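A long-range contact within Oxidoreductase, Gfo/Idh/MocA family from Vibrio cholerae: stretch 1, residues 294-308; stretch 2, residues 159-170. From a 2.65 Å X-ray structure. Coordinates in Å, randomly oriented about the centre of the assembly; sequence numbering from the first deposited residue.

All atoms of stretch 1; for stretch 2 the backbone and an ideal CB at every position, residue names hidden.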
ATOM      1  N   ALA A 294      32.667 -16.681   9.343  1.00 37.23           N
ATOM      2  CA  ALA A 294      32.264 -16.846   7.959  1.00 37.39           C
ATOM      3  C   ALA A 294      31.844 -15.532   7.288  1.00 38.57           C
ATOM      4  O   ALA A 294      32.299 -15.216   6.183  1.00 39.18           O
ATOM      5  CB  ALA A 294      31.139 -17.867   7.872  1.00 37.14           C
ATOM      6  N   SER A 295      30.979 -14.765   7.947  1.00 37.96           N
ATOM      7  CA  SER A 295      30.521 -13.503   7.365  1.00 39.02           C
ATOM      8  C   SER A 295      31.654 -12.501   7.139  1.00 39.10           C
ATOM      9  O   SER A 295      31.660 -11.767   6.142  1.00 38.10           O
ATOM     10  CB  SER A 295      29.425 -12.878   8.232  1.00 39.12           C
ATOM     11  OG  SER A 295      28.306 -13.741   8.283  1.00 38.45           O
ATOM     12  N   HIS A 296      32.605 -12.458   8.063  1.00 38.98           N
ATOM     13  CA  HIS A 296      33.722 -11.560   7.888  1.00 39.51           C
ATOM     14  C   HIS A 296      34.689 -12.159   6.878  1.00 39.41           C
ATOM     15  O   HIS A 296      35.315 -11.434   6.115  1.00 38.90           O
ATOM     16  CB  HIS A 296      34.434 -11.288   9.214  1.00 40.28           C
ATOM     17  CG  HIS A 296      33.637 -10.449  10.163  1.00 41.79           C
ATOM     18  ND1 HIS A 296      32.658 -10.974  10.977  1.00 43.79           N
ATOM     19  CD2 HIS A 296      33.664  -9.119  10.413  1.00 41.39           C
ATOM     20  CE1 HIS A 296      32.118 -10.004  11.691  1.00 43.90           C
ATOM     21  NE2 HIS A 296      32.710  -8.868  11.369  1.00 42.26           N
ATOM     22  N   GLN A 297      34.808 -13.477   6.849  1.00 39.69           N
ATOM     23  CA  GLN A 297      35.715 -14.073   5.888  1.00 44.21           C
ATOM     24  C   GLN A 297      35.149 -13.855   4.490  1.00 45.67           C
ATOM     25  O   GLN A 297      35.893 -13.593   3.545  1.00 46.31           O
ATOM     26  CB  GLN A 297      35.909 -15.564   6.185  1.00 47.06           C
ATOM     27  CG  GLN A 297      36.605 -15.822   7.532  1.00 50.68           C
ATOM     28  CD  GLN A 297      36.733 -17.305   7.878  1.00 51.75           C
ATOM     29  OE1 GLN A 297      35.786 -18.082   7.722  1.00 51.67           O
ATOM     30  NE2 GLN A 297      37.902 -17.696   8.374  1.00 52.34           N
ATOM     31  N   LEU A 298      33.827 -13.943   4.365  1.00 46.80           N
ATOM     32  CA  LEU A 298      33.161 -13.734   3.080  1.00 45.86           C
ATOM     33  C   LEU A 298      33.322 -12.274   2.628  1.00 45.93           C
ATOM     34  O   LEU A 298      33.579 -11.998   1.455  1.00 45.97           O
ATOM     35  CB  LEU A 298      31.674 -14.063   3.193  1.00 44.67           C
ATOM     36  CG  LEU A 298      31.005 -14.775   2.008  1.00 45.06           C
ATOM     37  CD1 LEU A 298      29.535 -14.418   2.038  1.00 44.22           C
ATOM     38  CD2 LEU A 298      31.630 -14.388   0.682  1.00 42.30           C
ATOM     39  N   ALA A 299      33.158 -11.345   3.565  1.00 45.15           N
ATOM     40  CA  ALA A 299      33.303  -9.936   3.253  1.00 46.07           C
ATOM     41  C   ALA A 299      34.709  -9.692   2.715  1.00 48.10           C
ATOM     42  O   ALA A 299      34.898  -8.944   1.756  1.00 48.24           O
ATOM     43  CB  ALA A 299      33.064  -9.097   4.492  1.00 46.54           C
ATOM     44  N   GLU A 300      35.696 -10.328   3.338  1.00 49.44           N
ATOM     45  CA  GLU A 300      37.083 -10.191   2.911  1.00 50.44           C
ATOM     46  C   GLU A 300      37.200 -10.622   1.460  1.00 50.50           C
ATOM     47  O   GLU A 300      37.711  -9.879   0.618  1.00 49.93           O
ATOM     48  CB  GLU A 300      37.987 -11.073   3.773  1.00 54.18           C
ATOM     49  CG  GLU A 300      38.901 -10.295   4.706  1.00 58.07           C
ATOM     50  CD  GLU A 300      39.849  -9.388   3.952  1.00 60.30           C
ATOM     51  OE1 GLU A 300      40.577  -9.897   3.069  1.00 60.38           O
ATOM     52  OE2 GLU A 300      39.867  -8.171   4.246  1.00 61.76           O
ATOM     53  N   ALA A 301      36.712 -11.831   1.187  1.00 49.18           N
ATOM     54  CA  ALA A 301      36.739 -12.418  -0.144  1.00 47.97           C
ATOM     55  C   ALA A 301      36.107 -11.489  -1.164  1.00 49.31           C
ATOM     56  O   ALA A 301      36.669 -11.244  -2.232  1.00 50.08           O
ATOM     57  CB  ALA A 301      36.010 -13.738  -0.132  1.00 45.26           C
ATOM     58  N   ILE A 302      34.937 -10.963  -0.829  1.00 50.72           N
ATOM     59  CA  ILE A 302      34.233 -10.066  -1.733  1.00 52.27           C
ATOM     60  C   ILE A 302      35.074  -8.838  -2.069  1.00 54.74           C
ATOM     61  O   ILE A 302      35.202  -8.467  -3.239  1.00 54.71           O
ATOM     62  CB  ILE A 302      32.873  -9.638  -1.131  1.00 50.08           C
ATOM     63  CG1 ILE A 302      31.976 -10.879  -0.993  1.00 48.12           C
ATOM     64  CG2 ILE A 302      32.219  -8.580  -2.008  1.00 48.00           C
ATOM     65  CD1 ILE A 302      30.683 -10.656  -0.241  1.00 46.26           C
ATOM     66  N   CYS A 303      35.662  -8.225  -1.045  1.00 57.51           N
ATOM     67  CA  CYS A 303      36.495  -7.034  -1.231  1.00 58.89           C
ATOM     68  C   CYS A 303      37.653  -7.265  -2.183  1.00 59.54           C
ATOM     69  O   CYS A 303      37.926  -6.445  -3.059  1.00 58.42           O
ATOM     70  CB  CYS A 303      37.051  -6.569   0.110  1.00 59.44           C
ATOM     71  SG  CYS A 303      35.925  -5.551   1.038  1.00 61.88           S
ATOM     72  N   GLN A 304      38.337  -8.386  -1.993  1.00 61.00           N
ATOM     73  CA  GLN A 304      39.473  -8.724  -2.824  1.00 62.34           C
ATOM     74  C   GLN A 304      39.115  -8.946  -4.278  1.00 62.76           C
ATOM     75  O   GLN A 304      39.642  -8.260  -5.147  1.00 64.36           O
ATOM     76  CB  GLN A 304      40.186  -9.943  -2.262  1.00 62.99           C
ATOM     77  CG  GLN A 304      41.065  -9.569  -1.086  1.00 65.73           C
ATOM     78  CD  GLN A 304      41.737 -10.762  -0.462  1.00 66.47           C
ATOM     79  OE1 GLN A 304      42.428 -11.521  -1.139  1.00 68.80           O
ATOM     80  NE2 GLN A 304      41.544 -10.937   0.837  1.00 67.60           N
ATOM     81  N   GLN A 305      38.221  -9.885  -4.557  1.00 61.88           N
ATOM     82  CA  GLN A 305      37.862 -10.128  -5.940  1.00 61.99           C
ATOM     83  C   GLN A 305      37.478  -8.839  -6.681  1.00 61.82           C
ATOM     84  O   GLN A 305      37.755  -8.707  -7.873  1.00 62.32           O
ATOM     85  CB  GLN A 305      36.730 -11.149  -6.029  1.00 62.16           C
ATOM     86  CG  GLN A 305      36.479 -11.611  -7.451  1.00 65.30           C
ATOM     87  CD  GLN A 305      35.443 -12.724  -7.536  1.00 68.99           C
ATOM     88  OE1 GLN A 305      34.328 -12.586  -7.033  1.00 71.07           O
ATOM     89  NE2 GLN A 305      35.806 -13.832  -8.184  1.00 71.45           N
ATOM     90  N   ILE A 306      36.858  -7.886  -5.985  1.00 62.35           N
ATOM     91  CA  ILE A 306      36.457  -6.620  -6.614  1.00 62.26           C
ATOM     92  C   ILE A 306      37.680  -5.730  -6.852  1.00 63.64           C
ATOM     93  O   ILE A 306      37.976  -5.366  -7.988  1.00 63.42           O
ATOM     94  CB  ILE A 306      35.424  -5.832  -5.741  1.00 60.24           C
ATOM     95  CG1 ILE A 306      34.152  -6.651  -5.533  1.00 59.11           C
ATOM     96  CG2 ILE A 306      35.035  -4.537  -6.429  1.00 59.72           C
ATOM     97  CD1 ILE A 306      33.156  -6.010  -4.573  1.00 56.29           C
ATOM     98  N   THR A 307      38.382  -5.379  -5.777  1.00 65.58           N
ATOM     99  CA  THR A 307      39.572  -4.543  -5.874  1.00 67.04           C
ATOM    100  C   THR A 307      40.473  -5.044  -6.998  1.00 69.00           C
ATOM    101  O   THR A 307      40.995  -4.253  -7.779  1.00 69.26           O
ATOM    102  CB  THR A 307      40.364  -4.557  -4.556  1.00 66.75           C
ATOM    103  OG1 THR A 307      39.559  -4.007  -3.508  1.00 67.17           O
ATOM    104  CG2 THR A 307      41.636  -3.746  -4.689  1.00 66.81           C
ATOM    105  N   GLN A 308      40.647  -6.361  -7.072  1.00 71.29           N
ATOM    106  CA  GLN A 308      41.468  -6.979  -8.105  1.00 73.46           C
ATOM    107  C   GLN A 308      40.861  -6.733  -9.477  1.00 74.38           C
ATOM    108  O   GLN A 308      41.444  -6.046 -10.312  1.00 75.38           O
ATOM    109  CB  GLN A 308      41.561  -8.488  -7.890  1.00 74.98           C
ATOM    110  CG  GLN A 308      42.266  -9.212  -9.031  1.00 79.37           C
ATOM    111  CD  GLN A 308      41.596 -10.527  -9.414  1.00 81.74           C
ATOM    112  OE1 GLN A 308      40.407 -10.559  -9.747  1.00 82.27           O
ATOM    113  NE2 GLN A 308      42.364 -11.616  -9.382  1.00 83.54           N
ATOM    114  N   UNK A 159      33.973   3.643  -1.205  1.00 53.55           N
ATOM    115  CA  UNK A 159      35.059   2.723  -1.517  1.00 56.18           C
ATOM    116  C   UNK A 159      34.720   1.297  -1.111  1.00 55.04           C
ATOM    117  O   UNK A 159      34.111   1.056  -0.070  1.00 55.05           O
ATOM    118  CB  UNK A 159      36.347   3.171  -0.824  1.00 56.18           C
ATOM    119  N   UNK A 160      35.161   0.354  -1.932  1.00 54.31           N
ATOM    120  CA  UNK A 160      34.929  -1.058  -1.696  1.00 52.42           C
ATOM    121  C   UNK A 160      34.974  -1.453  -0.234  1.00 51.73           C
ATOM    122  O   UNK A 160      33.997  -1.971   0.296  1.00 51.88           O
ATOM    123  CB  UNK A 160      35.960  -1.881  -2.472  1.00 52.42           C
ATOM    124  N   UNK A 161      36.101  -1.207   0.417  1.00 52.59           N
ATOM    125  CA  UNK A 161      36.257  -1.563   1.819  1.00 53.70           C
ATOM    126  C   UNK A 161      35.110  -1.110   2.701  1.00 52.52           C
ATOM    127  O   UNK A 161      34.353  -1.934   3.202  1.00 54.47           O
ATOM    128  CB  UNK A 161      37.563  -0.973   2.354  1.00 53.70           C
ATOM    129  N   UNK A 162      34.991   0.195   2.907  1.00 50.48           N
ATOM    130  CA  UNK A 162      33.939   0.723   3.758  1.00 49.33           C
ATOM    131  C   UNK A 162      32.578   0.162   3.391  1.00 48.68           C
ATOM    132  O   UNK A 162      31.844  -0.333   4.244  1.00 48.68           O
ATOM    133  CB  UNK A 162      33.912   2.251   3.676  1.00 49.33           C
ATOM    134  N   UNK A 163      32.245   0.264   2.112  1.00 48.11           N
ATOM    135  CA  UNK A 163      30.975  -0.222   1.594  1.00 47.68           C
ATOM    136  C   UNK A 163      30.695  -1.645   2.066  1.00 47.60           C
ATOM    137  O   UNK A 163      29.601  -1.937   2.531  1.00 48.84           O
ATOM    138  CB  UNK A 163      30.968  -0.162   0.065  1.00 47.68           C
ATOM    139  N   UNK A 164      31.683  -2.524   1.962  1.00 46.46           N
ATOM    140  CA  UNK A 164      31.476  -3.901   2.365  1.00 46.38           C
ATOM    141  C   UNK A 164      31.546  -4.151   3.858  1.00 46.92           C
ATOM    142  O   UNK A 164      30.598  -4.663   4.446  1.00 49.37           O
ATOM    143  CB  UNK A 164      32.510  -4.787   1.667  1.00 46.38           C
ATOM    144  N   UNK A 165      32.653  -3.800   4.490  1.00 46.50           N
ATOM    145  CA  UNK A 165      32.763  -4.059   5.915  1.00 46.11           C
ATOM    146  C   UNK A 165      31.861  -3.234   6.819  1.00 46.91           C
ATOM    147  O   UNK A 165      31.428  -3.716   7.864  1.00 46.25           O
ATOM    148  CB  UNK A 165      34.215  -3.833   6.342  1.00 46.11           C
ATOM    149  N   UNK A 166      31.551  -2.006   6.431  1.00 48.34           N
ATOM    150  CA  UNK A 166      30.708  -1.184   7.289  1.00 50.60           C
ATOM    151  C   UNK A 166      29.239  -1.095   6.885  1.00 49.92           C
ATOM    152  O   UNK A 166      28.444  -0.443   7.564  1.00 51.10           O
ATOM    153  CB  UNK A 166      31.287   0.231   7.337  1.00 50.60           C
ATOM    154  N   UNK A 167      28.863  -1.766   5.802  1.00 47.67           N
ATOM    155  CA  UNK A 167      27.484  -1.692   5.346  1.00 43.26           C
ATOM    156  C   UNK A 167      26.937  -3.012   4.826  1.00 42.39           C
ATOM    157  O   UNK A 167      26.122  -3.656   5.488  1.00 42.65           O
ATOM    158  CB  UNK A 167      27.366  -0.631   4.250  1.00 43.26           C
ATOM    159  N   UNK A 168      27.397  -3.402   3.639  1.00 40.48           N
ATOM    160  CA  UNK A 168      26.963  -4.631   2.979  1.00 38.50           C
ATOM    161  C   UNK A 168      26.981  -5.830   3.912  1.00 38.20           C
ATOM    162  O   UNK A 168      26.223  -6.785   3.742  1.00 37.53           O
ATOM    163  CB  UNK A 168      27.850  -4.914   1.765  1.00 38.50           C
ATOM    164  N   UNK A 169      27.854  -5.776   4.908  1.00 38.78           N
ATOM    165  CA  UNK A 169      27.960  -6.869   5.858  1.00 38.22           C
ATOM    166  C   UNK A 169      26.630  -7.088   6.564  1.00 37.63           C
ATOM    167  O   UNK A 169      26.355  -8.179   7.036  1.00 38.50           O
ATOM    168  CB  UNK A 169      29.068  -6.592   6.876  1.00 38.22           C
ATOM    169  N   UNK A 170      25.808  -6.048   6.635  1.00 36.91           N
ATOM    170  CA  UNK A 170      24.521  -6.183   7.278  1.00 35.43           C
ATOM    171  C   UNK A 170      23.674  -7.180   6.502  1.00 36.54           C
ATOM    172  O   UNK A 170      23.355  -8.254   7.002  1.00 37.01           O
ATOM    173  CB  UNK A 170      23.817  -4.828   7.381  1.00 35.43           C
TER

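Two helices pack here at an angle of 146° between their N-to-C directions, with axes approaching to 9.6 Å, so the start of stretch 2 meets the end of stretch 1.

Position 159 has nothing of stretch 1 near its ideal CB and stands just before the first helical turn, where backbone N-H groups lack partners. Asp, Ser, Thr or Asn would suit. It is Asp159, an N-cap: its OD2 accepts from N of residue 162 at 3.3 Å.

At 160 the CB points toward stretch 1, 4.3 Å from Thr307 OG1 and 4.9 Å from Ile306 CG2. A groove lined by Cys303, Ile306 and Thr307 asks for an apolar chain of medium length: Ile, Leu, Met or Val. Ile160 fills it, with CD1 3.4 Å from both Ile306 CG2 and Thr307 OG1, and CG2 3.9 Å from Cys303 SG.

At 161 the CB lies sideways, and the carboxylate of Glu300 is too distant for a short chain. A long cation could reach it: Arg, or Lys just able to when extended. Arg161 makes the salt bridge, NH1 to Glu300 OE2 at 2.9 Å, seconded by a weak bond from NH2 to the same oxygen at 3.0 Å. The guanidinium lays one face over Cys303 SG, and NH2 also donates to a water that in turn donates to Thr307 OG1.

Position 162 points away, so polar residues are natural; Thr162 bonds through OG1 to Asp159 OD1 at 2.7 Å. Position 163 points sideways with no atom of stretch 1 near its CB, leaving the choice undecided from this side; Phe163 makes no contact here.

At 164 the CB points in, 3.6 Å from Cys303 SG and 4.8 Å from Ala299 O. The tight spacing favours Ala, Val or perhaps Ile. Val164 brings CB to 3.6 Å from Cys303 SG and CG1 to 3.8 Å from Ala299 CB.

Position 165 starts sideways, yet a hollow among His296, Ala299, Glu300 and Cys303 awaits a long or flat group: Phe, Leu or Met. Phe165 is the knob. Ala299 CB lies over one ring face, 4.1 Å from the centroid, while Cys303 SG sits at the edge.

Positions 166 and 167 are out of reach, in a wider pi-type turn spanning 164 to 168; stretch 1 sets no demand, so many residues, polar ones included, would do. Asp166 and Asp167 find partners elsewhere in the structure.

At 168 the CB points inward but from a distance, so a large apolar side chain is needed to touch Ile302. Phe168 does so with its edge, CE2 3.9 Å from Ile302 CD1.

At 169 the CB points sideways, and the ideal CB is 5.3 Å from Ala299 CB; Ile, Leu or Met could extend to the imidazole of His296. Ile169 places CD1 over one face of that ring, 4.0 Å from its centroid.

Position 170 is out of reach and equally permissive; His170 makes no contact with stretch 1.

Stretch 2 (159-170) DIRTFVFDDFIH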
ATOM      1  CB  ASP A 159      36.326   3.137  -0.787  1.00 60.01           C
ATOM      2  CG  ASP A 159      36.227   2.883   0.690  1.00 65.26           C
ATOM      3  OD1 ASP A 159      35.320   3.487   1.315  1.00 68.28           O
ATOM      4  OD2 ASP A 159      37.037   2.078   1.221  1.00 67.42           O
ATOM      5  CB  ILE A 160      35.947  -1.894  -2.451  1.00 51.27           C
ATOM      6  CG1 ILE A 160      35.902  -1.507  -3.931  1.00 50.60           C
ATOM      7  CG2 ILE A 160      35.660  -3.375  -2.245  1.00 52.12           C
ATOM      8  CD1 ILE A 160      36.932  -2.196  -4.771  1.00 50.95           C
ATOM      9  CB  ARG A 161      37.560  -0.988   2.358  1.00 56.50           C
ATOM     10  CG  ARG A 161      38.789  -1.769   1.938  1.00 57.63           C
ATOM     11  CD  ARG A 161      39.025  -2.935   2.859  1.00 56.42           C
ATOM     12  NE  ARG A 161      39.480  -4.101   2.123  1.00 57.11           N
ATOM     13  CZ  ARG A 161      39.889  -5.224   2.698  1.00 58.65           C
ATOM     14  NH1 ARG A 161      39.903  -5.327   4.022  1.00 56.38           N
ATOM     15  NH2 ARG A 161      40.266  -6.250   1.946  1.00 58.35           N
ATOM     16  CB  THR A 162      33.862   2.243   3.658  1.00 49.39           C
ATOM     17  OG1 THR A 162      35.146   2.803   3.948  1.00 49.18           O
ATOM     18  CG2 THR A 162      32.846   2.784   4.650  1.00 50.23           C
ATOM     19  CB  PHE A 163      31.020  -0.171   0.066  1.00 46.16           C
ATOM     20  CG  PHE A 163      29.728  -0.539  -0.614  1.00 45.57           C
ATOM     21  CD1 PHE A 163      29.015   0.419  -1.326  1.00 44.35           C
ATOM     22  CD2 PHE A 163      29.297  -1.857  -0.663  1.00 44.56           C
ATOM     23  CE1 PHE A 163      27.905   0.072  -2.080  1.00 42.74           C
ATOM     24  CE2 PHE A 163      28.184  -2.208  -1.417  1.00 43.58           C
ATOM     25  CZ  PHE A 163      27.493  -1.239  -2.131  1.00 42.39           C
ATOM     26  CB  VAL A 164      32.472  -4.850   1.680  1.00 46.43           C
ATOM     27  CG1 VAL A 164      32.210  -6.284   2.112  1.00 46.75           C
ATOM     28  CG2 VAL A 164      32.344  -4.738   0.171  1.00 46.91           C
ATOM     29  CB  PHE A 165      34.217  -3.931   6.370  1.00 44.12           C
ATOM     30  CG  PHE A 165      35.025  -5.172   6.139  1.00 44.14           C
ATOM     31  CD1 PHE A 165      35.505  -5.485   4.873  1.00 44.93           C
ATOM     32  CD2 PHE A 165      35.277  -6.050   7.181  1.00 44.49           C
ATOM     33  CE1 PHE A 165      36.220  -6.657   4.650  1.00 44.11           C
ATOM     34  CE2 PHE A 165      35.990  -7.221   6.963  1.00 45.74           C
ATOM     35  CZ  PHE A 165      36.461  -7.521   5.696  1.00 45.43           C
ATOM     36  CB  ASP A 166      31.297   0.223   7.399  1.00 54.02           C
ATOM     37  CG  ASP A 166      32.707   0.213   7.947  1.00 59.17           C
ATOM     38  OD1 ASP A 166      32.906  -0.249   9.099  1.00 60.57           O
ATOM     39  OD2 ASP A 166      33.624   0.665   7.226  1.00 63.25           O
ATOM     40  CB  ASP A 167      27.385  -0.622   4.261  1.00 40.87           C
ATOM     41  CG  ASP A 167      26.081   0.131   4.308  1.00 39.78           C
ATOM     42  OD1 ASP A 167      25.294  -0.094   5.248  1.00 40.12           O
ATOM     43  OD2 ASP A 167      25.843   0.962   3.408  1.00 39.78           O
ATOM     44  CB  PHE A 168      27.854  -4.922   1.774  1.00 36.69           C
ATOM     45  CG  PHE A 168      27.346  -6.026   0.911  1.00 36.21           C
ATOM     46  CD1 PHE A 168      26.182  -5.858   0.166  1.00 34.74           C
ATOM     47  CD2 PHE A 168      28.021  -7.244   0.844  1.00 35.98           C
ATOM     48  CE1 PHE A 168      25.691  -6.888  -0.638  1.00 34.66           C
ATOM     49  CE2 PHE A 168      27.540  -8.285   0.043  1.00 36.70           C
ATOM     50  CZ  PHE A 168      26.370  -8.111  -0.704  1.00 34.73           C
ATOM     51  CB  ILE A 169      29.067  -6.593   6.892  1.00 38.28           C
ATOM     52  CG1 ILE A 169      29.450  -7.896   7.594  1.00 38.34           C
ATOM     53  CG2 ILE A 169      28.592  -5.561   7.899  1.00 38.87           C
ATOM     54  CD1 ILE A 169      30.819  -7.862   8.199  1.00 36.22           C
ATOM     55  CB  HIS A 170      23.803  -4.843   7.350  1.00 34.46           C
ATOM     56  CG  HIS A 170      24.071  -4.083   8.608  1.00 34.99           C
ATOM     57  ND1 HIS A 170      23.946  -4.650   9.858  1.00 35.12           N
ATOM     58  CD2 HIS A 170      24.465  -2.805   8.813  1.00 34.88           C
ATOM     59  CE1 HIS A 170      24.255  -3.756  10.778  1.00 35.35           C
ATOM     60  NE2 HIS A 170      24.575  -2.626  10.171  1.00 35.90           N
TER
HETATM   61  O   HOH W   1      40.617  -5.205  -1.113  1.00 44.56           O
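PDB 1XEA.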